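PDB 5MQO: Non-reducing end beta-L-arabinofuranosidase from Bacteroides thetaiotaomicron, which probably hydrolyses glycosidic linkages of complex plant pectin as a family GH127 glycoside hydrolase, perhaps an aceric acidase. Local coordinates for residues N514-L519 with G570-L575; N484-N489 with L503-D508; A542-N547 with A561-T566; T39-V44 with A469-Y474. All blocks are in the same frame, centred on the assembly; numbering follows the deposited sequence.

Followed from the N terminus, the chain illustrates how a beta sandwich is joined to a helical catalytic domain. Interaction 4 closes first and spans the longest loop, more than 400 residues containing the helices, bringing 39-44 back to 469-474 where the strands of the sandwich resume. Interaction 2 follows in series, closing the short loop between 484-489 and 503-508, and meets interaction 4 around the hydroxyl of Tyr474. Interaction 1 then pairs neighbouring strands of the seven-stranded sheet, and interaction 3 is nested inside its loop, joining that sheet to the five-stranded one. None of the loops cross. Interaction 1 touches both 2 and 3, each centre about 9 Å from its own.

Interaction 1: N514-L519 with G570-L575; sequences NVRVTL and GDVVEL
Val515 and Val517 form antiparallel hydrogen-bonded pairs with Leu575 and Val573, alternating with the non-hydrogen-bonded pairs Arg516–Glu574 and Thr518–Val572; the N-to-C directions of strands 514-519 and 572-575 are 165° apart, close to antiparallel. Val517 N reaches Val573 O at 2.7 Å and Val573 N returns a bond to Val517 O, whereas the bond from Leu575 N to Val515 O is weak. Gly570 N donates to Leu519 O at 2.7 Å. Arg516 and Glu574 lie side by side, pointing the same way. Arg516 presents NE and NH2 side-on to a single atom, Glu574 OE1, at 3.0 and 3.1 Å, both from the same face of the carboxylate. The two planes are only 17° apart. Nearer the backbone, Val572 CG1 lies 3.9 Å from Arg516 CG, while its other branch, CG2, lies alongside Thr518 CG2. The buried face carries Val515, Val517, Val573 and Leu575, with Val573 meeting Leu531 and Phe533 of strand 529-535. An alanine at Glu574 would probably leave Arg516 NE and NH2 without their shared carboxylate oxygen and the guanidinium freer to turn. Glu506 makes a long, weak ion pair with Arg516 NH1. The chemistry is thus split by face: charge pairing on the outer side of the sheet, aliphatic packing in the core of the sandwich.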
loop_
_atom_site.group_PDB
_atom_site.type_symbol
_atom_site.label_atom_id
_atom_site.label_comp_id
_atom_site.label_asym_id
_atom_site.label_seq_id
_atom_site.Cartn_x
_atom_site.Cartn_y
_atom_site.Cartn_z
ATOM N N ASN A 514 16.129 12.170 -10.070
ATOM C CA ASN A 514 16.790 13.377 -9.570
ATOM C C ASN A 514 15.910 14.087 -8.592
ATOM O O ASN A 514 14.836 14.555 -8.970
ATOM C CB ASN A 514 17.101 14.349 -10.706
ATOM C CG ASN A 514 17.947 13.722 -11.783
ATOM O OD1 ASN A 514 19.004 13.145 -11.503
ATOM N ND2 ASN A 514 17.468 13.785 -13.022
ATOM N N VAL A 515 16.371 14.206 -7.345
ATOM C CA VAL A 515 15.607 14.905 -6.300
ATOM C C VAL A 515 16.359 16.119 -5.755
ATOM O O VAL A 515 17.556 16.082 -5.534
ATOM C CB VAL A 515 15.207 13.949 -5.155
ATOM C CG1 VAL A 515 14.267 14.620 -4.154
ATOM C CG2 VAL A 515 14.536 12.716 -5.738
ATOM N N ARG A 516 15.628 17.202 -5.567
ATOM C CA ARG A 516 16.173 18.377 -4.970
ATOM C C ARG A 516 15.290 18.756 -3.812
ATOM O O ARG A 516 14.073 18.936 -3.996
ATOM C CB ARG A 516 16.211 19.522 -5.975
ATOM C CG ARG A 516 16.749 20.833 -5.411
ATOM C CD ARG A 516 16.685 21.908 -6.462
ATOM N NE ARG A 516 17.548 21.595 -7.589
ATOM C CZ ARG A 516 17.659 22.338 -8.686
ATOM N NH1 ARG A 516 16.970 23.470 -8.828
ATOM N NH2 ARG A 516 18.481 21.940 -9.644
ATOM N N VAL A 517 15.927 18.885 -2.642
ATOM C CA VAL A 517 15.295 19.378 -1.431
ATOM C C VAL A 517 15.853 20.775 -1.162
ATOM O O VAL A 517 17.066 20.978 -1.045
ATOM C CB VAL A 517 15.498 18.406 -0.240
ATOM C CG1 VAL A 517 14.876 18.948 1.046
ATOM C CG2 VAL A 517 14.857 17.069 -0.587
ATOM N N THR A 518 14.947 21.738 -1.101
ATOM C CA THR A 518 15.299 23.121 -0.879
ATOM C C THR A 518 14.689 23.515 0.452
ATOM O O THR A 518 13.503 23.290 0.647
ATOM C CB THR A 518 14.723 24.008 -1.994
ATOM O OG1 THR A 518 15.072 23.458 -3.283
ATOM C CG2 THR A 518 15.233 25.427 -1.856
ATOM N N LEU A 519 15.496 24.107 1.340
ATOM C CA LEU A 519 15.040 24.586 2.656
ATOM C C LEU A 519 14.568 26.026 2.673
ATOM O O LEU A 519 15.405 26.913 2.646
ATOM C CB LEU A 519 16.190 24.487 3.638
ATOM C CG LEU A 519 16.537 23.045 3.958
ATOM C CD1 LEU A 519 17.966 22.996 4.440
ATOM C CD2 LEU A 519 15.578 22.462 5.003
ATOM N N GLY A 570 17.482 28.599 2.467
ATOM C CA GLY A 570 17.909 28.522 1.087
ATOM C C GLY A 570 18.884 27.419 0.748
ATOM O O GLY A 570 19.254 27.296 -0.422
ATOM N N ASP A 571 19.308 26.607 1.729
ATOM C CA ASP A 571 20.174 25.440 1.418
ATOM C C ASP A 571 19.444 24.488 0.447
ATOM O O ASP A 571 18.193 24.458 0.358
ATOM C CB ASP A 571 20.673 24.680 2.684
ATOM C CG ASP A 571 21.816 25.414 3.447
ATOM O OD1 ASP A 571 22.603 26.158 2.840
ATOM O OD2 ASP A 571 21.938 25.237 4.680
ATOM N N VAL A 572 20.253 23.740 -0.298
ATOM C CA VAL A 572 19.769 22.853 -1.351
ATOM C C VAL A 572 20.516 21.534 -1.267
ATOM O O VAL A 572 21.730 21.512 -1.404
ATOM C CB VAL A 572 19.996 23.510 -2.727
ATOM C CG1 VAL A 572 19.967 22.500 -3.869
ATOM C CG2 VAL A 572 18.965 24.604 -2.958
ATOM N N VAL A 573 19.792 20.445 -1.036
ATOM C CA VAL A 573 20.333 19.099 -1.203
ATOM C C VAL A 573 19.772 18.489 -2.489
ATOM O O VAL A 573 18.610 18.720 -2.851
ATOM C CB VAL A 573 19.956 18.171 -0.035
ATOM C CG1 VAL A 573 20.808 16.906 -0.068
ATOM C CG2 VAL A 573 20.126 18.876 1.294
ATOM N N GLU A 574 20.601 17.694 -3.160
ATOM C CA GLU A 574 20.246 17.112 -4.442
ATOM C C GLU A 574 20.725 15.655 -4.551
ATOM O O GLU A 574 21.920 15.376 -4.667
ATOM C CB GLU A 574 20.796 17.965 -5.587
ATOM C CG GLU A 574 20.072 17.751 -6.909
ATOM C CD GLU A 574 20.501 18.739 -7.978
ATOM O OE1 GLU A 574 20.076 19.919 -7.907
ATOM O OE2 GLU A 574 21.270 18.322 -8.876
ATOM N N LEU A 575 19.767 14.733 -4.495
ATOM C CA LEU A 575 20.016 13.311 -4.664
ATOM C C LEU A 575 19.939 13.020 -6.134
ATOM O O LEU A 575 18.956 13.399 -6.767
ATOM C CB LEU A 575 18.934 12.536 -3.939
ATOM C CG LEU A 575 19.015 11.014 -3.988
ATOM C CD1 LEU A 575 20.293 10.488 -3.347
ATOM C CD2 LEU A 575 17.796 10.413 -3.312
#

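Interaction 2: N484-N489 with L503-D508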
loop_
_atom_site.group_PDB
_atom_site.type_symbol
_atom_site.label_atom_id
_atom_site.label_comp_id
_atom_site.label_asym_id
_atom_site.label_seq_id
_atom_site.Cartn_x
_atom_site.Cartn_y
_atom_site.Cartn_z
ATOM N N ASN A 484 11.238 9.479 2.634
ATOM C CA ASN A 484 10.841 8.126 2.349
ATOM C C ASN A 484 10.229 7.907 0.962
ATOM O O ASN A 484 10.656 7.009 0.251
ATOM C CB ASN A 484 9.886 7.674 3.438
ATOM C CG ASN A 484 10.595 7.483 4.754
ATOM O OD1 ASN A 484 11.552 6.740 4.820
ATOM N ND2 ASN A 484 10.140 8.156 5.797
ATOM N N LEU A 485 9.229 8.689 0.571
ATOM C CA LEU A 485 8.657 8.550 -0.776
ATOM C C LEU A 485 8.861 9.815 -1.542
ATOM O O LEU A 485 8.202 10.803 -1.245
ATOM C CB LEU A 485 7.159 8.235 -0.778
ATOM C CG LEU A 485 6.631 6.956 -0.114
ATOM C CD1 LEU A 485 5.300 6.575 -0.753
ATOM C CD2 LEU A 485 7.620 5.798 -0.139
ATOM N N TYR A 486 9.739 9.741 -2.553
ATOM C CA TYR A 486 10.065 10.861 -3.419
ATOM C C TYR A 486 8.892 11.243 -4.319
ATOM O O TYR A 486 8.136 10.392 -4.795
ATOM C CB TYR A 486 11.349 10.577 -4.248
ATOM C CG TYR A 486 12.557 10.248 -3.374
ATOM C CD1 TYR A 486 13.037 11.179 -2.448
ATOM C CD2 TYR A 486 13.201 9.018 -3.449
ATOM C CE1 TYR A 486 14.104 10.895 -1.612
ATOM C CE2 TYR A 486 14.281 8.726 -2.606
ATOM C CZ TYR A 486 14.719 9.670 -1.684
ATOM O OH TYR A 486 15.768 9.443 -0.831
ATOM N N GLY A 487 8.769 12.544 -4.557
ATOM C CA GLY A 487 7.679 13.139 -5.338
ATOM C C GLY A 487 7.634 14.634 -5.036
ATOM O O GLY A 487 7.952 15.065 -3.916
ATOM N N ALA A 488 7.250 15.426 -6.033
ATOM C CA ALA A 488 7.265 16.865 -5.890
ATOM C C ALA A 488 6.273 17.251 -4.813
ATOM O O ALA A 488 5.122 16.824 -4.875
ATOM C CB ALA A 488 6.894 17.520 -7.196
ATOM N N ASN A 489 6.730 18.036 -3.830
ATOM C CA ASN A 489 5.923 18.401 -2.682
ATOM C C ASN A 489 6.462 19.601 -1.885
ATOM O O ASN A 489 7.634 19.939 -1.974
ATOM C CB ASN A 489 5.803 17.189 -1.733
ATOM C CG ASN A 489 7.115 16.864 -1.008
ATOM O OD1 ASN A 489 7.629 17.657 -0.203
ATOM N ND2 ASN A 489 7.639 15.691 -1.265
ATOM N N LEU A 503 10.174 22.950 3.749
ATOM C CA LEU A 503 11.042 22.650 2.627
ATOM C C LEU A 503 10.257 22.352 1.350
ATOM O O LEU A 503 9.053 22.140 1.366
ATOM C CB LEU A 503 12.064 21.565 2.993
ATOM C CG LEU A 503 11.576 20.191 3.472
ATOM C CD1 LEU A 503 11.140 19.289 2.321
ATOM C CD2 LEU A 503 12.664 19.502 4.277
ATOM N N VAL A 504 10.964 22.411 0.239
ATOM C CA VAL A 504 10.385 22.206 -1.075
ATOM C C VAL A 504 11.171 21.107 -1.785
ATOM O O VAL A 504 12.404 21.174 -1.891
ATOM C CB VAL A 504 10.403 23.494 -1.919
ATOM C CG1 VAL A 504 9.570 23.315 -3.175
ATOM C CG2 VAL A 504 9.850 24.642 -1.103
ATOM N N GLN A 505 10.438 20.105 -2.269
ATOM C CA GLN A 505 11.010 18.956 -2.945
ATOM C C GLN A 505 10.663 19.082 -4.409
ATOM O O GLN A 505 9.486 19.202 -4.742
ATOM C CB GLN A 505 10.425 17.663 -2.367
ATOM C CG GLN A 505 10.925 16.390 -3.072
ATOM C CD GLN A 505 10.942 15.153 -2.183
ATOM O OE1 GLN A 505 10.856 15.238 -0.965
ATOM N NE2 GLN A 505 11.078 14.021 -2.784
ATOM N N GLU A 506 11.674 19.068 -5.274
ATOM C CA GLU A 506 11.445 19.137 -6.711
ATOM C C GLU A 506 12.047 17.902 -7.334
ATOM O O GLU A 506 13.189 17.568 -7.037
ATOM C CB GLU A 506 12.078 20.389 -7.289
ATOM C CG GLU A 506 11.843 21.645 -6.444
ATOM C CD GLU A 506 12.271 22.914 -7.163
ATOM O OE1 GLU A 506 13.475 23.276 -7.113
ATOM O OE2 GLU A 506 11.391 23.532 -7.797
ATOM N N THR A 507 11.260 17.210 -8.162
ATOM C CA THR A 507 11.706 15.996 -8.875
ATOM C C THR A 507 10.638 15.492 -9.842
ATOM O O THR A 507 9.455 15.742 -9.602
ATOM C CB THR A 507 12.024 14.853 -7.908
ATOM O OG1 THR A 507 12.405 13.711 -8.670
ATOM C CG2 THR A 507 10.805 14.518 -6.982
ATOM N N ASP A 508 11.032 14.780 -10.904
ATOM C CA ASP A 508 10.032 14.214 -11.834
ATOM C C ASP A 508 9.815 12.722 -11.554
ATOM O O ASP A 508 9.193 12.019 -12.342
ATOM C CB ASP A 508 10.376 14.489 -13.319
ATOM C CG ASP A 508 9.151 14.276 -14.294
ATOM O OD1 ASP A 508 7.980 14.513 -13.901
ATOM O OD2 ASP A 508 9.363 13.868 -15.475
#
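Asn489 and Gln505 form an antiparallel hydrogen-bonded pair where the loop 484-489 enters its strand, with Gln505 N giving Asn489 O a bond of 2.8 Å and Asn489 N returning one to Gln505 O at 3.1 Å. Ala488 extends the contact by a CA-H...O approach to the same Gln505 O. The side chain of Gln505 carries most of the rest. Its CG stands anti to the backbone N (chi1 177°), and the extended chain beyond runs past Gly487 O toward Tyr486. There NE2 comes in the ring plane to the edge of Tyr486, 3.5 Å from CD1, the two side chains crossing at about a right angle. NE2 also lies 3.3 Å from Gly487 N, but both are donors and do not bond. Asn489 holds its CG between the backbone N and the carbonyl carbon (chi1 71°), which brings CG to 3.7 Å from Gln505 CB; its ND2 makes weak bonds to Gln505 OE1, at 3.3 Å, and to Gly487 O. Asn489 OD1 is hydrogen-bonded to Tyr474 OH, which lies in a weaker bond with Gln505 OE1. Further on, Thr507 CG2 packs 3.7 Å from Gly487 C, while its OG1 bonds to Asn514 O in the neighbouring strand. Tyr486 OH bonds to Arg534 O of the other sheet. Bonds of unequal strength thus engage Asn489 ND2, Asn489 OD1 and Gln505 OE1, and the two buried amides meet at the Tyr474 hydroxyl where strand 489-494 begins.

Interaction 3: A542-N547 with A561-T566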
loop_
_atom_site.group_PDB
_atom_site.type_symbol
_atom_site.label_atom_id
_atom_site.label_comp_id
_atom_site.label_asym_id
_atom_site.label_seq_id
_atom_site.Cartn_x
_atom_site.Cartn_y
_atom_site.Cartn_z
ATOM N N ALA A 542 24.216 6.030 -6.458
ATOM C CA ALA A 542 23.569 7.283 -6.130
ATOM C C ALA A 542 24.547 8.287 -5.537
ATOM O O ALA A 542 25.512 7.897 -4.872
ATOM C CB ALA A 542 22.421 7.031 -5.172
ATOM N N ALA A 543 24.288 9.571 -5.790
ATOM C CA ALA A 543 25.169 10.643 -5.334
ATOM C C ALA A 543 24.360 11.774 -4.729
ATOM O O ALA A 543 23.212 12.041 -5.157
ATOM C CB ALA A 543 26.036 11.158 -6.483
ATOM N N LEU A 544 24.984 12.424 -3.739
ATOM C CA LEU A 544 24.476 13.647 -3.110
ATOM C C LEU A 544 25.318 14.905 -3.402
ATOM O O LEU A 544 26.532 14.835 -3.632
ATOM C CB LEU A 544 24.426 13.454 -1.603
ATOM C CG LEU A 544 23.339 12.512 -1.088
ATOM C CD1 LEU A 544 23.633 12.164 0.363
ATOM C CD2 LEU A 544 21.952 13.124 -1.214
ATOM N N THR A 545 24.652 16.058 -3.389
ATOM C CA THR A 545 25.330 17.357 -3.370
ATOM C C THR A 545 24.629 18.259 -2.350
ATOM O O THR A 545 23.451 18.056 -2.053
ATOM C CB THR A 545 25.372 18.021 -4.767
ATOM O OG1 THR A 545 24.051 18.419 -5.157
ATOM C CG2 THR A 545 25.974 17.072 -5.813
ATOM N N VAL A 546 25.373 19.205 -1.775
ATOM C CA VAL A 546 24.779 20.256 -0.928
ATOM C C VAL A 546 25.212 21.648 -1.394
ATOM O O VAL A 546 26.392 22.021 -1.307
ATOM C CB VAL A 546 25.087 20.106 0.574
ATOM C CG1 VAL A 546 24.153 21.004 1.378
ATOM C CG2 VAL A 546 24.934 18.665 1.016
ATOM N N ASN A 547 24.228 22.403 -1.877
ATOM C CA ASN A 547 24.434 23.634 -2.622
ATOM C C ASN A 547 25.417 23.458 -3.800
ATOM O O ASN A 547 26.222 24.342 -4.075
ATOM C CB ASN A 547 24.863 24.761 -1.677
ATOM C CG ASN A 547 23.777 25.148 -0.680
ATOM O OD1 ASN A 547 22.659 25.501 -1.071
ATOM N ND2 ASN A 547 24.118 25.131 0.613
ATOM N N ALA A 561 20.842 7.514 3.623
ATOM C CA ALA A 561 22.006 8.415 3.556
ATOM C C ALA A 561 21.710 9.617 4.454
ATOM O O ALA A 561 20.725 10.325 4.231
ATOM C CB ALA A 561 22.277 8.863 2.132
ATOM N N GLU A 562 22.545 9.812 5.477
ATOM C CA GLU A 562 22.383 10.901 6.447
ATOM C C GLU A 562 23.196 12.117 5.993
ATOM O O GLU A 562 24.286 11.968 5.438
ATOM C CB GLU A 562 22.860 10.450 7.834
ATOM C CG GLU A 562 22.600 11.461 8.940
ATOM C CD GLU A 562 23.109 11.017 10.299
ATOM O OE1 GLU A 562 23.792 9.973 10.388
ATOM O OE2 GLU A 562 22.833 11.727 11.289
ATOM N N VAL A 563 22.663 13.312 6.221
ATOM C CA VAL A 563 23.389 14.563 5.949
ATOM C C VAL A 563 23.230 15.461 7.171
ATOM O O VAL A 563 22.238 16.168 7.275
ATOM C CB VAL A 563 22.881 15.265 4.654
ATOM C CG1 VAL A 563 23.716 16.497 4.327
ATOM C CG2 VAL A 563 22.935 14.315 3.468
ATOM N N ASN A 564 24.180 15.398 8.108
ATOM C CA ASN A 564 24.097 16.200 9.330
ATOM C C ASN A 564 24.816 17.530 9.149
ATOM O O ASN A 564 25.977 17.565 8.758
ATOM C CB ASN A 564 24.662 15.467 10.534
ATOM C CG ASN A 564 24.348 16.188 11.844
ATOM O OD1 ASN A 564 23.172 16.374 12.217
ATOM N ND2 ASN A 564 25.393 16.605 12.550
ATOM N N ARG A 565 24.122 18.616 9.472
ATOM C CA ARG A 565 24.490 19.951 9.012
ATOM C C ARG A 565 23.693 20.983 9.814
ATOM O O ARG A 565 22.571 20.713 10.232
ATOM C CB ARG A 565 24.142 20.048 7.522
ATOM C CG ARG A 565 24.584 21.300 6.793
ATOM C CD ARG A 565 26.094 21.334 6.606
ATOM N NE ARG A 565 26.566 20.212 5.784
ATOM C CZ ARG A 565 26.713 20.222 4.455
ATOM N NH1 ARG A 565 26.433 21.314 3.733
ATOM N NH2 ARG A 565 27.148 19.117 3.836
ATOM N N THR A 566 24.271 22.157 10.053
ATOM C CA THR A 566 23.503 23.281 10.605
ATOM C C THR A 566 22.892 23.957 9.386
ATOM O O THR A 566 23.569 24.683 8.668
ATOM C CB THR A 566 24.359 24.260 11.460
ATOM O OG1 THR A 566 24.942 23.555 12.558
ATOM C CG2 THR A 566 23.496 25.377 12.037
#
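Leu544 lays its CD1 methyl against two residues of the strand facing it, 3.8 Å from Val563 CG2 and 4.0 Å from Ala561 CB. Leu544 and Val563 slide past each other in opposite directions, and CD1 fits between the alanine and the valine. Val563 uses its other branch two residues further along: CG1 meets Val546 CG2 at 4.1 Å. Val563 thus touches both residues, one methyl to each. Val546 then turns to Arg565, the two side chains meeting tip to tip. Bends at chi2 (71°) and chi3 (62°) set CD and NE of the arginine, and the guanidinium beyond meets the valine obliquely. NH1 lies 3.3 Å from Val546 CG1, and NH2 3.6 Å from Val546 CG2, so each nitrogen is matched to a separate methyl. An alanine in place of Arg565 removes the nitrogens lying against CG1 and CG2 and would probably open a gap at this end of the interface, leaving Val546 CG2 with Val563. The backbones stay well apart, and the contact consists wholly of side-chain packing. Each strand bonds instead within its own sheet: Thr545 pairs with Glu574 of strand 572-577, and Val563 with Leu531 of strand 529-535. Leu544 also touches Val573 and Leu575 on its own side, widening the apolar layer. Axes 9.9 Å apart and inclined by only 12° are the geometry of two sheets stacked face to face, the interior of a beta sandwich, here within the GH127 middle domain.

Interaction 4: T39-V44 with A469-Y474; sequences TGIDAV and AQNYAY
Tyr474 offers Val44 the edge of its ring: the CG2 methyl lies near the ring plane, 3.7 Å from CD2. The other flat group in play is the Asn471 amide, whose OD1 lies against Ile41 while ND2 bonds backward to Gln468 O. These residues sit at the junction of the helical catalytic domain with the beta sandwich, where 39-44 links strands 37-38 and 44-46 of the two sheets, and 469-474 leads from helix 458-466 into strand 474-477. Gly40 to Ala43 form a type I turn, closed by Ala43 N to Gly40 O. The turn carries Ile41 past Asn471 OD1, which comes 3.2 Å from Ile41 CA and 3.6 Å from CG1. Val44 then points into the 3-10 segment 469-472: its CG1 lies against Gln470 O and 4.2 Å from Ala473 CB. Gln470 slides past it in the opposite direction; the chain bends at chi2 (-81°), and its NE2 bonds to Cys467 O. The amide is thereby held by its own side of the contact. The two segments share no hydrogen bond, so the fit rests on shape; Tyr474 OH bonds to Asn489 OD1, outside both. Leu491 of strand 489-494 packs beside both Val44 and Tyr474. At the far end of the contact, Thr39 CG2 approaches Tyr474 CB to 3.7 Å.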
loop_
_atom_site.group_PDB
_atom_site.type_symbol
_atom_site.label_atom_id
_atom_site.label_comp_id
_atom_site.label_asym_id
_atom_site.label_seq_id
_atom_site.Cartn_x
_atom_site.Cartn_y
_atom_site.Cartn_z
ATOM N N THR A 39 4.715 12.837 9.917
ATOM C CA THR A 39 4.431 14.247 9.771
ATOM C C THR A 39 2.929 14.415 9.968
ATOM O O THR A 39 2.153 13.480 9.748
ATOM C CB THR A 39 4.760 14.787 8.360
ATOM O OG1 THR A 39 3.779 14.344 7.405
ATOM C CG2 THR A 39 6.125 14.381 7.916
ATOM N N GLY A 40 2.530 15.624 10.345
ATOM C CA GLY A 40 1.128 15.970 10.548
ATOM C C GLY A 40 0.351 15.756 9.278
ATOM O O GLY A 40 0.894 15.814 8.186
ATOM N N ILE A 41 -0.931 15.474 9.432
ATOM C CA ILE A 41 -1.808 15.136 8.307
ATOM C C ILE A 41 -1.929 16.294 7.311
ATOM O O ILE A 41 -2.187 16.060 6.134
ATOM C CB ILE A 41 -3.187 14.625 8.834
ATOM C CG1 ILE A 41 -3.975 13.930 7.733
ATOM C CG2 ILE A 41 -4.021 15.734 9.455
ATOM C CD1 ILE A 41 -5.116 13.095 8.264
ATOM N N ASP A 42 -1.688 17.516 7.800
ATOM C CA ASP A 42 -1.726 18.777 7.018
ATOM C C ASP A 42 -0.370 19.326 6.489
ATOM O O ASP A 42 -0.339 20.307 5.701
ATOM C CB ASP A 42 -2.443 19.881 7.836
ATOM C CG ASP A 42 -1.761 20.207 9.210
ATOM O OD1 ASP A 42 -0.906 19.465 9.743
ATOM O OD2 ASP A 42 -2.131 21.243 9.785
ATOM N N ALA A 43 0.729 18.678 6.875
ATOM C CA ALA A 43 2.086 19.185 6.615
ATOM C C ALA A 43 2.637 19.009 5.206
ATOM O O ALA A 43 3.468 19.804 4.792
ATOM C CB ALA A 43 3.056 18.553 7.594
ATOM N N VAL A 44 2.216 17.974 4.482
ATOM C CA VAL A 44 2.788 17.669 3.173
ATOM C C VAL A 44 1.700 17.852 2.120
ATOM O O VAL A 44 0.622 17.291 2.267
ATOM C CB VAL A 44 3.374 16.231 3.136
ATOM C CG1 VAL A 44 4.001 15.910 1.783
ATOM C CG2 VAL A 44 4.422 16.043 4.234
ATOM N N ALA A 469 -1.754 9.362 0.248
ATOM C CA ALA A 469 -0.365 9.061 -0.159
ATOM C C ALA A 469 0.650 10.039 0.419
ATOM O O ALA A 469 1.665 9.624 0.941
ATOM C CB ALA A 469 -0.261 9.056 -1.663
ATOM N N GLN A 470 0.362 11.337 0.340
ATOM C CA GLN A 470 1.253 12.396 0.907
ATOM C C GLN A 470 1.691 12.187 2.347
ATOM O O GLN A 470 2.769 12.660 2.718
ATOM C CB GLN A 470 0.671 13.812 0.781
ATOM C CG GLN A 470 -0.646 14.053 1.521
ATOM C CD GLN A 470 -1.840 13.547 0.757
ATOM O OE1 GLN A 470 -1.714 13.129 -0.405
ATOM N NE2 GLN A 470 -3.003 13.556 1.395
ATOM N N ASN A 471 0.864 11.487 3.135
ATOM C CA ASN A 471 1.166 11.175 4.529
ATOM C C ASN A 471 2.198 10.090 4.698
ATOM O O ASN A 471 2.520 9.764 5.835
ATOM C CB ASN A 471 -0.089 10.754 5.270
ATOM C CG ASN A 471 -1.009 11.902 5.523
ATOM O OD1 ASN A 471 -0.839 12.640 6.506
ATOM N ND2 ASN A 471 -1.988 12.071 4.659
ATOM N N TYR A 472 2.707 9.541 3.585
ATOM C CA TYR A 472 3.806 8.567 3.568
ATOM C C TYR A 472 5.177 9.118 3.037
ATOM O O TYR A 472 6.171 8.380 2.952
ATOM C CB TYR A 472 3.335 7.336 2.746
ATOM C CG TYR A 472 2.130 6.655 3.389
ATOM C CD1 TYR A 472 2.317 5.703 4.378
ATOM C CD2 TYR A 472 0.820 7.028 3.068
ATOM C CE1 TYR A 472 1.242 5.133 5.029
ATOM C CE2 TYR A 472 -0.274 6.455 3.715
ATOM C CZ TYR A 472 -0.060 5.496 4.695
ATOM O OH TYR A 472 -1.107 4.870 5.337
ATOM N N ALA A 473 5.252 10.412 2.717
ATOM C CA ALA A 473 6.441 10.946 2.043
ATOM C C ALA A 473 7.604 11.081 2.991
ATOM O O ALA A 473 8.710 10.779 2.599
ATOM C CB ALA A 473 6.143 12.274 1.387
ATOM N N TYR A 474 7.349 11.493 4.238
ATOM C CA TYR A 474 8.414 11.710 5.226
ATOM C C TYR A 474 8.080 11.062 6.574
ATOM O O TYR A 474 6.918 10.787 6.876
ATOM C CB TYR A 474 8.633 13.216 5.492
ATOM C CG TYR A 474 8.934 14.118 4.298
ATOM C CD1 TYR A 474 10.252 14.323 3.845
ATOM C CD2 TYR A 474 7.913 14.828 3.656
ATOM C CE1 TYR A 474 10.530 15.163 2.755
ATOM C CE2 TYR A 474 8.185 15.665 2.579
ATOM C CZ TYR A 474 9.492 15.827 2.133
ATOM O OH TYR A 474 9.744 16.644 1.070
#